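Local coordinates for protein RNA-directed RNA polymerase (PDB 3ZED) that probably copies the viral RNA genome as an RNA-dependent RNA polymerase, found both free and covalently attached to the genomic RNA, at residues K256-A267 / A324-L332. Sequence-based numbering, arbitrary orientation.
Sequences KGDTTAEALVLA and APYPTHLLL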
ATOM      1  N   LYS B 256     -15.532  -8.574   5.529  1.00 60.40           N
ATOM      2  CA  LYS B 256     -14.679  -9.765   5.496  1.00 59.76           C
ATOM      3  C   LYS B 256     -15.026 -10.692   6.673  1.00 65.23           C
ATOM      4  O   LYS B 256     -15.031 -11.911   6.503  1.00 66.22           O
ATOM      5  CB  LYS B 256     -13.194  -9.378   5.487  1.00 59.06           C
ATOM      6  CG  LYS B 256     -12.711  -8.947   4.102  1.00 52.10           C
ATOM      7  CD  LYS B 256     -11.201  -8.740   4.060  1.00 47.56           C
ATOM      8  CE  LYS B 256     -10.663  -8.511   2.671  1.00 48.12           C
ATOM      9  NZ  LYS B 256     -11.110  -7.226   2.075  1.00 48.97           N
ATOM     10  N   GLY B 257     -15.378 -10.106   7.825  1.00 62.94           N
ATOM     11  CA  GLY B 257     -15.826 -10.845   9.005  1.00 64.11           C
ATOM     12  C   GLY B 257     -17.112 -11.614   8.746  1.00 70.64           C
ATOM     13  O   GLY B 257     -17.278 -12.739   9.223  1.00 71.76           O
ATOM     14  N   ASP B 258     -18.015 -11.020   7.939  1.00 67.81           N
ATOM     15  CA  ASP B 258     -19.298 -11.601   7.536  1.00 69.42           C
ATOM     16  C   ASP B 258     -19.142 -12.791   6.588  1.00 73.55           C
ATOM     17  O   ASP B 258     -20.045 -13.642   6.522  1.00 76.57           O
ATOM     18  CB  ASP B 258     -20.158 -10.536   6.803  1.00 71.62           C
ATOM     19  CG  ASP B 258     -20.669  -9.347   7.611  1.00 83.74           C
ATOM     20  OD1 ASP B 258     -20.754  -9.461   8.856  1.00 87.55           O
ATOM     21  OD2 ASP B 258     -21.009  -8.308   6.990  1.00 84.41           O
ATOM     22  N   THR B 259     -18.037 -12.816   5.801  1.00 66.06           N
ATOM     23  CA  THR B 259     -17.826 -13.793   4.720  1.00 65.43           C
ATOM     24  C   THR B 259     -16.560 -14.687   4.843  1.00 68.23           C
ATOM     25  O   THR B 259     -16.097 -15.214   3.820  1.00 66.30           O
ATOM     26  CB  THR B 259     -17.764 -13.025   3.397  1.00 62.72           C
ATOM     27  OG1 THR B 259     -16.725 -12.046   3.500  1.00 61.19           O
ATOM     28  CG2 THR B 259     -19.088 -12.349   3.046  1.00 56.82           C
ATOM     29  N   THR B 260     -16.027 -14.892   6.081  1.00 64.71           N
ATOM     30  CA  THR B 260     -14.829 -15.718   6.320  1.00 63.46           C
ATOM     31  C   THR B 260     -14.945 -17.110   5.665  1.00 67.19           C
ATOM     32  O   THR B 260     -14.051 -17.481   4.902  1.00 66.15           O
ATOM     33  CB  THR B 260     -14.546 -15.840   7.816  1.00 69.18           C
ATOM     34  OG1 THR B 260     -14.435 -14.520   8.350  1.00 69.89           O
ATOM     35  CG2 THR B 260     -13.276 -16.635   8.110  1.00 64.72           C
ATOM     36  N   ALA B 261     -16.031 -17.865   5.959  1.00 64.59           N
ATOM     37  CA  ALA B 261     -16.253 -19.211   5.423  1.00 66.28           C
ATOM     38  C   ALA B 261     -16.340 -19.187   3.887  1.00 69.47           C
ATOM     39  O   ALA B 261     -15.665 -19.979   3.224  1.00 69.15           O
ATOM     40  CB  ALA B 261     -17.511 -19.823   6.019  1.00 68.94           C
ATOM     41  N   GLU B 262     -17.133 -18.236   3.345  1.00 64.49           N
ATOM     42  CA  GLU B 262     -17.359 -17.996   1.924  1.00 63.73           C
ATOM     43  C   GLU B 262     -16.027 -17.802   1.195  1.00 65.45           C
ATOM     44  O   GLU B 262     -15.769 -18.483   0.199  1.00 65.51           O
ATOM     45  CB  GLU B 262     -18.264 -16.767   1.747  1.00 64.68           C
ATOM     46  CG  GLU B 262     -19.756 -17.037   1.929  1.00 75.43           C
ATOM     47  CD  GLU B 262     -20.375 -16.992   3.316  1.00 92.36           C
ATOM     48  OE1 GLU B 262     -19.744 -16.451   4.251  1.00 78.34           O
ATOM     49  OE2 GLU B 262     -21.519 -17.480   3.461  1.00 90.63           O
ATOM     50  N   ALA B 263     -15.152 -16.939   1.749  1.00 60.63           N
ATOM     51  CA  ALA B 263     -13.822 -16.628   1.211  1.00 58.28           C
ATOM     52  C   ALA B 263     -12.954 -17.878   1.118  1.00 61.70           C
ATOM     53  O   ALA B 263     -12.387 -18.127   0.066  1.00 60.90           O
ATOM     54  CB  ALA B 263     -13.144 -15.592   2.074  1.00 56.90           C
ATOM     55  N   LEU B 264     -12.892 -18.683   2.194  1.00 59.28           N
ATOM     56  CA  LEU B 264     -12.133 -19.932   2.251  1.00 59.52           C
ATOM     57  C   LEU B 264     -12.639 -20.904   1.202  1.00 66.52           C
ATOM     58  O   LEU B 264     -11.829 -21.423   0.445  1.00 67.23           O
ATOM     59  CB  LEU B 264     -12.200 -20.578   3.654  1.00 59.85           C
ATOM     60  CG  LEU B 264     -11.541 -19.813   4.800  1.00 61.33           C
ATOM     61  CD1 LEU B 264     -11.895 -20.434   6.140  1.00 61.89           C
ATOM     62  CD2 LEU B 264     -10.033 -19.726   4.623  1.00 60.80           C
ATOM     63  N   VAL B 265     -13.973 -21.093   1.104  1.00 63.52           N
ATOM     64  CA  VAL B 265     -14.597 -21.980   0.125  1.00 64.46           C
ATOM     65  C   VAL B 265     -14.202 -21.527  -1.296  1.00 68.98           C
ATOM     66  O   VAL B 265     -13.726 -22.353  -2.078  1.00 71.36           O
ATOM     67  CB  VAL B 265     -16.149 -22.085   0.312  1.00 69.31           C
ATOM     68  CG1 VAL B 265     -16.819 -22.791  -0.868  1.00 70.98           C
ATOM     69  CG2 VAL B 265     -16.509 -22.789   1.615  1.00 69.99           C
ATOM     70  N   LEU B 266     -14.363 -20.229  -1.610  1.00 63.22           N
ATOM     71  CA  LEU B 266     -14.067 -19.689  -2.939  1.00 61.76           C
ATOM     72  C   LEU B 266     -12.571 -19.720  -3.268  1.00 62.97           C
ATOM     73  O   LEU B 266     -12.224 -20.141  -4.377  1.00 62.55           O
ATOM     74  CB  LEU B 266     -14.618 -18.261  -3.088  1.00 60.82           C
ATOM     75  CG  LEU B 266     -16.147 -18.111  -3.161  1.00 67.42           C
ATOM     76  CD1 LEU B 266     -16.525 -16.667  -3.362  1.00 66.50           C
ATOM     77  CD2 LEU B 266     -16.773 -18.996  -4.291  1.00 71.73           C
ATOM     78  N   ALA B 267     -11.694 -19.289  -2.319  1.00 57.40           N
ATOM     79  CA  ALA B 267     -10.235 -19.298  -2.511  1.00 56.18           C
ATOM     80  C   ALA B 267      -9.728 -20.733  -2.667  1.00 61.94           C
ATOM     81  O   ALA B 267      -8.937 -20.975  -3.575  1.00 62.32           O
ATOM     82  CB  ALA B 267      -9.521 -18.597  -1.367  1.00 55.58           C
ATOM     83  N   ALA B 324     -10.505  -5.328  -3.921  1.00 48.19           N
ATOM     84  CA  ALA B 324     -10.301  -6.713  -4.342  1.00 48.60           C
ATOM     85  C   ALA B 324     -11.216  -7.674  -3.630  1.00 51.21           C
ATOM     86  O   ALA B 324     -11.363  -7.585  -2.402  1.00 49.41           O
ATOM     87  CB  ALA B 324      -8.852  -7.138  -4.079  1.00 48.82           C
ATOM     88  N   PRO B 325     -11.797  -8.633  -4.389  1.00 48.34           N
ATOM     89  CA  PRO B 325     -12.587  -9.698  -3.750  1.00 48.25           C
ATOM     90  C   PRO B 325     -11.765 -10.398  -2.666  1.00 48.84           C
ATOM     91  O   PRO B 325     -10.576 -10.650  -2.860  1.00 46.63           O
ATOM     92  CB  PRO B 325     -12.880 -10.643  -4.916  1.00 50.90           C
ATOM     93  CG  PRO B 325     -12.839  -9.766  -6.116  1.00 55.26           C
ATOM     94  CD  PRO B 325     -11.703  -8.854  -5.849  1.00 49.89           C
ATOM     95  N   TYR B 326     -12.393 -10.678  -1.518  1.00 46.16           N
ATOM     96  CA  TYR B 326     -11.771 -11.343  -0.373  1.00 46.33           C
ATOM     97  C   TYR B 326     -10.943 -12.597  -0.800  1.00 50.82           C
ATOM     98  O   TYR B 326      -9.779 -12.655  -0.399  1.00 50.49           O
ATOM     99  CB  TYR B 326     -12.840 -11.698   0.691  1.00 48.09           C
ATOM    100  CG  TYR B 326     -12.343 -12.162   2.049  1.00 49.33           C
ATOM    101  CD1 TYR B 326     -10.980 -12.216   2.342  1.00 50.41           C
ATOM    102  CD2 TYR B 326     -13.237 -12.457   3.074  1.00 50.80           C
ATOM    103  CE1 TYR B 326     -10.525 -12.614   3.597  1.00 51.58           C
ATOM    104  CE2 TYR B 326     -12.792 -12.855   4.334  1.00 51.55           C
ATOM    105  CZ  TYR B 326     -11.435 -12.942   4.587  1.00 58.30           C
ATOM    106  OH  TYR B 326     -11.002 -13.387   5.812  1.00 61.74           O
ATOM    107  N   PRO B 327     -11.443 -13.557  -1.623  1.00 49.08           N
ATOM    108  CA  PRO B 327     -10.611 -14.735  -1.971  1.00 49.74           C
ATOM    109  C   PRO B 327      -9.321 -14.374  -2.718  1.00 53.13           C
ATOM    110  O   PRO B 327      -8.281 -14.952  -2.413  1.00 52.30           O
ATOM    111  CB  PRO B 327     -11.546 -15.583  -2.846  1.00 52.70           C
ATOM    112  CG  PRO B 327     -12.911 -15.150  -2.471  1.00 57.54           C
ATOM    113  CD  PRO B 327     -12.792 -13.684  -2.217  1.00 52.00           C
ATOM    114  N   THR B 328      -9.379 -13.393  -3.657  1.00 49.63           N
ATOM    115  CA  THR B 328      -8.213 -12.930  -4.439  1.00 48.17           C
ATOM    116  C   THR B 328      -7.164 -12.313  -3.498  1.00 48.82           C
ATOM    117  O   THR B 328      -5.987 -12.668  -3.604  1.00 46.72           O
ATOM    118  CB  THR B 328      -8.655 -11.957  -5.539  1.00 48.36           C
ATOM    119  OG1 THR B 328      -9.555 -12.658  -6.379  1.00 50.68           O
ATOM    120  CG2 THR B 328      -7.498 -11.445  -6.382  1.00 40.97           C
ATOM    121  N   HIS B 329      -7.602 -11.424  -2.574  1.00 44.97           N
ATOM    122  CA  HIS B 329      -6.745 -10.764  -1.582  1.00 44.19           C
ATOM    123  C   HIS B 329      -6.025 -11.807  -0.702  1.00 50.13           C
ATOM    124  O   HIS B 329      -4.831 -11.666  -0.454  1.00 51.72           O
ATOM    125  CB  HIS B 329      -7.562  -9.795  -0.707  1.00 44.35           C
ATOM    126  CG  HIS B 329      -6.732  -9.140   0.346  1.00 47.09           C
ATOM    127  ND1 HIS B 329      -5.802  -8.161   0.021  1.00 47.98           N
ATOM    128  CD2 HIS B 329      -6.664  -9.383   1.676  1.00 48.70           C
ATOM    129  CE1 HIS B 329      -5.215  -7.831   1.158  1.00 46.39           C
ATOM    130  NE2 HIS B 329      -5.708  -8.525   2.182  1.00 47.32           N
ATOM    131  N   LEU B 330      -6.747 -12.856  -0.271  1.00 45.65           N
ATOM    132  CA  LEU B 330      -6.239 -13.930   0.580  1.00 45.76           C
ATOM    133  C   LEU B 330      -5.123 -14.725  -0.135  1.00 48.76           C
ATOM    134  O   LEU B 330      -4.056 -14.930   0.439  1.00 45.92           O
ATOM    135  CB  LEU B 330      -7.422 -14.844   0.971  1.00 47.57           C
ATOM    136  CG  LEU B 330      -7.251 -15.866   2.111  1.00 53.76           C
ATOM    137  CD1 LEU B 330      -6.789 -15.194   3.437  1.00 52.81           C
ATOM    138  CD2 LEU B 330      -8.545 -16.640   2.321  1.00 56.11           C
ATOM    139  N   LEU B 331      -5.352 -15.119  -1.402  1.00 48.45           N
ATOM    140  CA  LEU B 331      -4.384 -15.878  -2.217  1.00 48.54           C
ATOM    141  C   LEU B 331      -3.111 -15.057  -2.518  1.00 51.03           C
ATOM    142  O   LEU B 331      -2.010 -15.590  -2.408  1.00 50.84           O
ATOM    143  CB  LEU B 331      -5.030 -16.360  -3.525  1.00 48.68           C
ATOM    144  CG  LEU B 331      -6.152 -17.400  -3.407  1.00 53.46           C
ATOM    145  CD1 LEU B 331      -6.916 -17.527  -4.734  1.00 54.27           C
ATOM    146  CD2 LEU B 331      -5.623 -18.762  -2.958  1.00 55.39           C
ATOM    147  N   LEU B 332      -3.262 -13.766  -2.849  1.00 46.36           N
ATOM    148  CA  LEU B 332      -2.136 -12.870  -3.111  1.00 44.53           C
ATOM    149  C   LEU B 332      -1.293 -12.647  -1.843  1.00 46.44           C
ATOM    150  O   LEU B 332      -0.063 -12.699  -1.903  1.00 45.44           O
ATOM    151  CB  LEU B 332      -2.625 -11.487  -3.641  1.00 43.04           C
ATOM    152  CG  LEU B 332      -3.199 -11.406  -5.052  1.00 47.26           C
ATOM    153  CD1 LEU B 332      -3.648 -10.015  -5.358  1.00 45.82           C
ATOM    154  CD2 LEU B 332      -2.193 -11.846  -6.097  1.00 49.90           C
TER
HETATM  155  O   HOH W   1      -9.602  -6.899  -0.470  1.00 49.04           O
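The aromatic ring of Tyr-326 lies between the Lys-256 side chain and Ala-263 CB, a worked example of two crossing helices joined by CH-pi contacts on both faces of one ring. The axes of helical segments 260-267 and 326-332, both within the palm-family region of this birnavirus polymerase, approach to 8.6 Å, with a signed crossing angle of -66°. On one face the Lys-256 methylenes run across the ring, CG standing 3.8 Å from the Tyr-326 ring centroid. Ala-263 CB presses on the opposite face, offset toward the rim, 3.3 Å from Tyr-326 CD2. Thr-259 OG1, hydrogen-bonded to Thr-255 O, lies at the ring edge, in its plane. With CG anti to the backbone N (chi1 -169°), the Tyr-326 ring extends toward helix 260-267. Farther along, the backbones come closest at Ala-267 and Pro-327, whose CA atoms are 4.6 Å apart; Pro-327 CG rests 3.6 Å from Leu-266 CB, and Ala-267 CB meets Pro-327, Leu-330 and Leu-331. Leu-266 also packs on Tyr-251, part of a predicted GTP site. Beyond the ring, the Lys-256 chain bends at its last torsion (chi4 67°), and NZ donates to Ser-246 O. A water accepts from Lys-256 NZ at 3.0 Å and donates to Ala-324 O at 2.7 Å.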